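Local coordinates for nitrogenase iron-molybdenum cofactor biosynthesis protein NifB (Methanothermobacter thermautotrophicus, PDB 7JMA) that probably inserts the carbide by radical SAM chemistry while two [4Fe-4S] clusters are fused into the [8Fe-9S-C] precursor of the nitrogenase iron-molybdenum cofactor, at residues Asp125-Leu130 with Ile181-Glu186; Met221-Leu226 with Asn248-Ile253. One frame throughout, in Å; residues are numbered along the deposited sequence.

Contact 1. Residues Asp125-Leu130 with Ile181-Glu186; sequences DRADEL and IEKLAE
Ala127 packs its methyl group against the base of Lys183, CB of Ala127 to CB of Lys183 being 3.7 Å. The axes of segments 125-130 and 181-186 come within 9.1 Å and run nearly parallel, at 18°. The closest CA atoms are those of Ala127 and Leu184, 5.8 Å apart. The remaining apolar contacts come from one branch of Leu184. Its CD2 lies 4.1 Å from Ala127 CB and 4.0 Å from CD1 of Leu130, and the two leucine side chains cross obliquely. Leu184 carries CG anti to its carbonyl carbon (chi1 -67°), which turns the side chain so that CD2 reaches both Ala127 and Leu130. Leu130 also packs on Phe99 of helix 96-108.

No hydrogen bond joins the two segments. The Lys183 chain bends at chi3 and chi4, passes Ala127 CB with its CE, and gives NZ to the carbonyl oxygen of Pro124. Asp128 OD1 is 4.6 Å from Lys183 NZ, too far for a bond but probably a mild attraction. Asp128 forms its salt bridge with Arg187, the residue after segment 181-186.

Leu184 also touches Val191 of strand 190-197. The arrangement is that of two neighbouring helices beside the parallel sheet, as in the partial TIM barrel of radical SAM enzymes.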
loop_
_atom_site.group_PDB
_atom_site.type_symbol
_atom_site.label_atom_id
_atom_site.label_comp_id
_atom_site.label_asym_id
_atom_site.label_seq_id
_atom_site.Cartn_x
_atom_site.Cartn_y
_atom_site.Cartn_z
ATOM N N ASP A 125 -13.581 0.144 -5.166
ATOM C CA ASP A 125 -14.656 -0.789 -4.868
ATOM C C ASP A 125 -14.761 -1.136 -3.387
ATOM O O ASP A 125 -15.830 -1.565 -2.948
ATOM C CB ASP A 125 -14.468 -2.067 -5.687
ATOM C CG ASP A 125 -14.267 -1.782 -7.164
ATOM O OD1 ASP A 125 -15.185 -1.205 -7.786
ATOM O OD2 ASP A 125 -13.193 -2.133 -7.702
ATOM N N ARG A 126 -13.692 -0.965 -2.605
ATOM C CA ARG A 126 -13.709 -1.399 -1.210
ATOM C C ARG A 126 -13.599 -0.266 -0.204
ATOM O O ARG A 126 -13.697 -0.530 1.002
ATOM C CB ARG A 126 -12.576 -2.398 -0.943
ATOM C CG ARG A 126 -12.667 -3.634 -1.775
ATOM C CD ARG A 126 -13.889 -4.461 -1.391
ATOM N NE ARG A 126 -13.718 -5.861 -1.759
ATOM C CZ ARG A 126 -14.294 -6.884 -1.133
ATOM N NH1 ARG A 126 -15.091 -6.675 -0.090
ATOM N NH2 ARG A 126 -14.070 -8.124 -1.552
ATOM N N ALA A 127 -13.414 0.976 -0.652
ATOM C CA ALA A 127 -13.151 2.063 0.286
ATOM C C ALA A 127 -14.280 2.217 1.300
ATOM O O ALA A 127 -14.024 2.370 2.500
ATOM C CB ALA A 127 -12.915 3.368 -0.469
ATOM N N ASP A 128 -15.534 2.143 0.849
ATOM C CA ASP A 128 -16.658 2.253 1.775
ATOM C C ASP A 128 -16.603 1.169 2.842
ATOM O O ASP A 128 -16.822 1.436 4.029
ATOM C CB ASP A 128 -17.976 2.161 1.012
ATOM C CG ASP A 128 -18.314 3.436 0.287
ATOM O OD1 ASP A 128 -18.703 3.360 -0.900
ATOM O OD2 ASP A 128 -18.199 4.512 0.907
ATOM N N GLU A 129 -16.317 -0.066 2.431
ATOM C CA GLU A 129 -16.298 -1.173 3.376
ATOM C C GLU A 129 -15.185 -1.001 4.404
ATOM O O GLU A 129 -15.378 -1.286 5.594
ATOM C CB GLU A 129 -16.125 -2.481 2.607
ATOM C CG GLU A 129 -16.215 -3.714 3.455
ATOM C CD GLU A 129 -16.249 -4.975 2.612
ATOM O OE1 GLU A 129 -16.468 -6.063 3.183
ATOM O OE2 GLU A 129 -16.061 -4.870 1.379
ATOM N N LEU A 130 -14.009 -0.562 3.953
ATOM C CA LEU A 130 -12.886 -0.325 4.856
ATOM C C LEU A 130 -13.275 0.628 5.967
ATOM O O LEU A 130 -12.994 0.377 7.143
ATOM C CB LEU A 130 -11.700 0.245 4.078
ATOM C CG LEU A 130 -11.074 -0.751 3.119
ATOM C CD1 LEU A 130 -9.809 -0.148 2.551
ATOM C CD2 LEU A 130 -10.807 -2.030 3.881
ATOM N N ILE A 181 -7.172 6.745 -3.070
ATOM C CA ILE A 181 -6.630 7.652 -2.062
ATOM C C ILE A 181 -7.678 8.686 -1.695
ATOM O O ILE A 181 -7.913 8.975 -0.513
ATOM C CB ILE A 181 -5.337 8.319 -2.575
ATOM C CG1 ILE A 181 -4.205 7.291 -2.707
ATOM C CG2 ILE A 181 -4.899 9.458 -1.655
ATOM C CD1 ILE A 181 -2.966 7.885 -3.375
ATOM N N GLU A 182 -8.334 9.267 -2.707
ATOM C CA GLU A 182 -9.280 10.322 -2.343
ATOM C C GLU A 182 -10.512 9.748 -1.656
ATOM O O GLU A 182 -11.064 10.376 -0.754
ATOM C CB GLU A 182 -9.677 11.174 -3.549
ATOM C CG GLU A 182 -9.701 10.558 -4.889
ATOM C CD GLU A 182 -9.869 11.609 -5.984
ATOM O OE1 GLU A 182 -9.084 11.598 -6.957
ATOM O OE2 GLU A 182 -10.782 12.454 -5.862
ATOM N N LYS A 183 -10.940 8.545 -2.038
ATOM C CA LYS A 183 -12.090 7.936 -1.373
ATOM C C LYS A 183 -11.787 7.588 0.076
ATOM O O LYS A 183 -12.660 7.723 0.941
ATOM C CB LYS A 183 -12.527 6.679 -2.131
ATOM C CG LYS A 183 -13.299 7.009 -3.415
ATOM C CD LYS A 183 -13.848 5.750 -4.092
ATOM C CE LYS A 183 -15.143 5.296 -3.447
ATOM N NZ LYS A 183 -16.098 4.762 -4.458
ATOM N N LEU A 184 -10.579 7.088 0.354
ATOM C CA LEU A 184 -10.187 6.854 1.741
ATOM C C LEU A 184 -10.109 8.166 2.506
ATOM O O LEU A 184 -10.656 8.294 3.608
ATOM C CB LEU A 184 -8.825 6.177 1.814
ATOM C CG LEU A 184 -8.787 4.744 1.280
ATOM C CD1 LEU A 184 -7.354 4.274 1.395
ATOM C CD2 LEU A 184 -9.742 3.855 2.060
ATOM N N ALA A 185 -9.380 9.133 1.951
ATOM C CA ALA A 185 -9.132 10.381 2.670
ATOM C C ALA A 185 -10.428 11.092 3.038
ATOM O O ALA A 185 -10.520 11.693 4.119
ATOM C CB ALA A 185 -8.241 11.300 1.830
ATOM N N GLU A 186 -11.428 11.079 2.141
ATOM C CA GLU A 186 -12.663 11.803 2.429
ATOM C C GLU A 186 -13.479 11.118 3.520
ATOM O O GLU A 186 -14.354 11.749 4.124
ATOM C CB GLU A 186 -13.484 11.980 1.155
ATOM C CG GLU A 186 -14.097 10.729 0.601
ATOM C CD GLU A 186 -14.614 10.925 -0.822
ATOM O OE1 GLU A 186 -15.274 10.002 -1.350
ATOM O OE2 GLU A 186 -14.360 12.002 -1.411
#

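Contact 2. Residues Met221-Leu226 with Asn248-Ile253; sequences MNIIPL and NEVEKI
Val250 meets the strand with both its methyl groups, each taking a different partner. CG1 lies 4.1 Å from SD of Met221, and Met221 CE is 4.2 Å from the same CG1. The two side chains cross at about a right angle. With chi1 at -153° the Met221 chain leaves roughly opposite its backbone N, and the bend at chi3 brings both SD and CE near CG1. CG2 of Val250 is 4.1 Å from CD1 of Ile223. Here the side chains reach toward each other, tip to tip.

This buried apolar cluster is the close part of the contact. It is small, with 106 Å² buried in all, and no hydrogen bond crosses it. The backbones stay well apart: the nearest CA atoms, those of Met221 and Val250, are 8.0 Å from each other. The solvent side is looser. Asn248, Glu249 and Glu251 are exposed and make no contact with the strand. Glu251 instead forms a salt bridge with Arg258.

Helix 206-216 closes on the same cluster: its Ala210 touches Met221 and Val250, and its Ile206 touches Met221 and Ile223. Arg247 binds the carbonyl oxygen of Ile223. On strand 190-197, Ser195 and Leu197 meet Met221 and Ile223 respectively. The Met221 backbone is also hydrogen-bonded to Pro255 and Phe257, just after helix 240-251. Through Val250 that helix packs on both helix 206-216 and strand 220-225, at the edge of the parallel sheet.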
loop_
_atom_site.group_PDB
_atom_site.type_symbol
_atom_site.label_atom_id
_atom_site.label_comp_id
_atom_site.label_asym_id
_atom_site.label_seq_id
_atom_site.Cartn_x
_atom_site.Cartn_y
_atom_site.Cartn_z
ATOM N N MET A 221 4.283 10.503 2.930
ATOM C CA MET A 221 4.948 9.676 1.938
ATOM C C MET A 221 6.132 8.977 2.577
ATOM O O MET A 221 6.850 9.562 3.388
ATOM C CB MET A 221 5.412 10.497 0.753
ATOM C CG MET A 221 5.500 9.679 -0.497
ATOM S SD MET A 221 5.248 10.699 -1.942
ATOM C CE MET A 221 6.670 10.169 -2.880
ATOM N N ASN A 222 6.342 7.727 2.190
ATOM C CA ASN A 222 7.475 6.941 2.656
ATOM C C ASN A 222 8.245 6.526 1.415
ATOM O O ASN A 222 7.731 5.753 0.600
ATOM C CB ASN A 222 7.003 5.727 3.458
ATOM C CG ASN A 222 8.146 4.964 4.103
ATOM O OD1 ASN A 222 9.270 5.458 4.204
ATOM N ND2 ASN A 222 7.859 3.748 4.545
ATOM N N ILE A 223 9.454 7.063 1.256
ATOM C CA ILE A 223 10.329 6.691 0.150
ATOM C C ILE A 223 11.109 5.450 0.561
ATOM O O ILE A 223 11.834 5.467 1.562
ATOM C CB ILE A 223 11.286 7.832 -0.229
ATOM C CG1 ILE A 223 10.578 9.183 -0.173
ATOM C CG2 ILE A 223 11.870 7.592 -1.618
ATOM C CD1 ILE A 223 9.540 9.355 -1.246
ATOM N N ILE A 224 10.966 4.388 -0.211
ATOM C CA ILE A 224 11.597 3.099 0.057
ATOM C C ILE A 224 12.642 2.865 -1.029
ATOM O O ILE A 224 12.321 2.997 -2.213
ATOM C CB ILE A 224 10.569 1.952 0.071
ATOM C CG1 ILE A 224 9.491 2.219 1.123
ATOM C CG2 ILE A 224 11.263 0.617 0.314
ATOM C CD1 ILE A 224 10.054 2.620 2.460
ATOM N N PRO A 225 13.886 2.558 -0.679
ATOM C CA PRO A 225 14.878 2.285 -1.724
ATOM C C PRO A 225 14.604 0.939 -2.370
ATOM O O PRO A 225 14.194 -0.013 -1.703
ATOM C CB PRO A 225 16.206 2.282 -0.958
ATOM C CG PRO A 225 15.832 1.837 0.416
ATOM C CD PRO A 225 14.465 2.449 0.674
ATOM N N LEU A 226 14.804 0.877 -3.683
ATOM C CA LEU A 226 14.698 -0.398 -4.383
ATOM C C LEU A 226 15.712 -1.394 -3.837
ATOM O O LEU A 226 16.878 -1.061 -3.627
ATOM C CB LEU A 226 14.939 -0.203 -5.880
ATOM C CG LEU A 226 15.027 -1.516 -6.666
ATOM C CD1 LEU A 226 13.639 -2.144 -6.758
ATOM C CD2 LEU A 226 15.658 -1.304 -8.039
ATOM N N ASN A 248 14.384 14.873 0.964
ATOM C CA ASN A 248 14.391 16.300 1.271
ATOM C C ASN A 248 13.551 17.086 0.275
ATOM O O ASN A 248 12.865 18.043 0.654
ATOM C CB ASN A 248 15.828 16.821 1.294
ATOM C CG ASN A 248 16.620 16.279 2.466
ATOM O OD1 ASN A 248 16.045 15.847 3.465
ATOM N ND2 ASN A 248 17.944 16.298 2.350
ATOM N N GLU A 249 13.588 16.701 -1.001
ATOM C CA GLU A 249 12.746 17.364 -1.992
ATOM C C GLU A 249 11.272 17.058 -1.758
ATOM O O GLU A 249 10.426 17.953 -1.839
ATOM C CB GLU A 249 13.156 16.939 -3.399
ATOM C CG GLU A 249 13.872 18.029 -4.186
ATOM C CD GLU A 249 13.693 17.872 -5.685
ATOM O OE1 GLU A 249 13.946 16.762 -6.202
ATOM O OE2 GLU A 249 13.291 18.855 -6.347
ATOM N N VAL A 250 10.944 15.795 -1.490
ATOM C CA VAL A 250 9.547 15.429 -1.273
ATOM C C VAL A 250 8.996 16.142 -0.050
ATOM O O VAL A 250 7.825 16.543 -0.028
ATOM C CB VAL A 250 9.415 13.895 -1.165
ATOM C CG1 VAL A 250 8.000 13.504 -0.756
ATOM C CG2 VAL A 250 9.778 13.248 -2.482
ATOM N N GLU A 251 9.836 16.333 0.971
ATOM C CA GLU A 251 9.414 16.979 2.208
ATOM C C GLU A 251 8.888 18.392 1.971
ATOM O O GLU A 251 8.079 18.895 2.762
ATOM C CB GLU A 251 10.587 17.015 3.186
ATOM C CG GLU A 251 10.202 16.978 4.651
ATOM C CD GLU A 251 11.406 16.777 5.552
ATOM O OE1 GLU A 251 12.402 17.518 5.395
ATOM O OE2 GLU A 251 11.359 15.868 6.410
ATOM N N LYS A 252 9.337 19.056 0.906
ATOM C CA LYS A 252 8.818 20.384 0.609
ATOM C C LYS A 252 7.380 20.342 0.112
ATOM O O LYS A 252 6.723 21.390 0.075
ATOM C CB LYS A 252 9.711 21.081 -0.422
ATOM N N ILE A 253 6.883 19.158 -0.244
ATOM C CA ILE A 253 5.551 18.993 -0.800
ATOM C C ILE A 253 4.613 18.301 0.179
ATOM O O ILE A 253 3.450 18.689 0.306
ATOM C CB ILE A 253 5.630 18.229 -2.142
ATOM C CG1 ILE A 253 6.299 19.122 -3.201
ATOM C CG2 ILE A 253 4.275 17.711 -2.573
ATOM C CD1 ILE A 253 7.360 18.417 -4.000
#

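The contacts come in series along the chain: contact 1 closes before contact 2 opens. Their centres are 24 Å apart, their nearest atoms about 9 Å. Both belong to the six-stranded parallel sheet and its helices. Contact 1 pairs helices 123-132 and 166-186, which precede strands 137-141 and 190-197. Strand 190-197 links the two, touching Leu184 of contact 1 and Met221 of contact 2. The Leu130 side chain of contact 1 is about 10 Å from that of Cys115, a ligand of a [4Fe-4S] cluster absent from this apo model; contact 2 lies away from the annotated sites. Contact 1 thus joins two helices beside the sheet, and contact 2 packs the later helix 240-251 on edge strand 220-225.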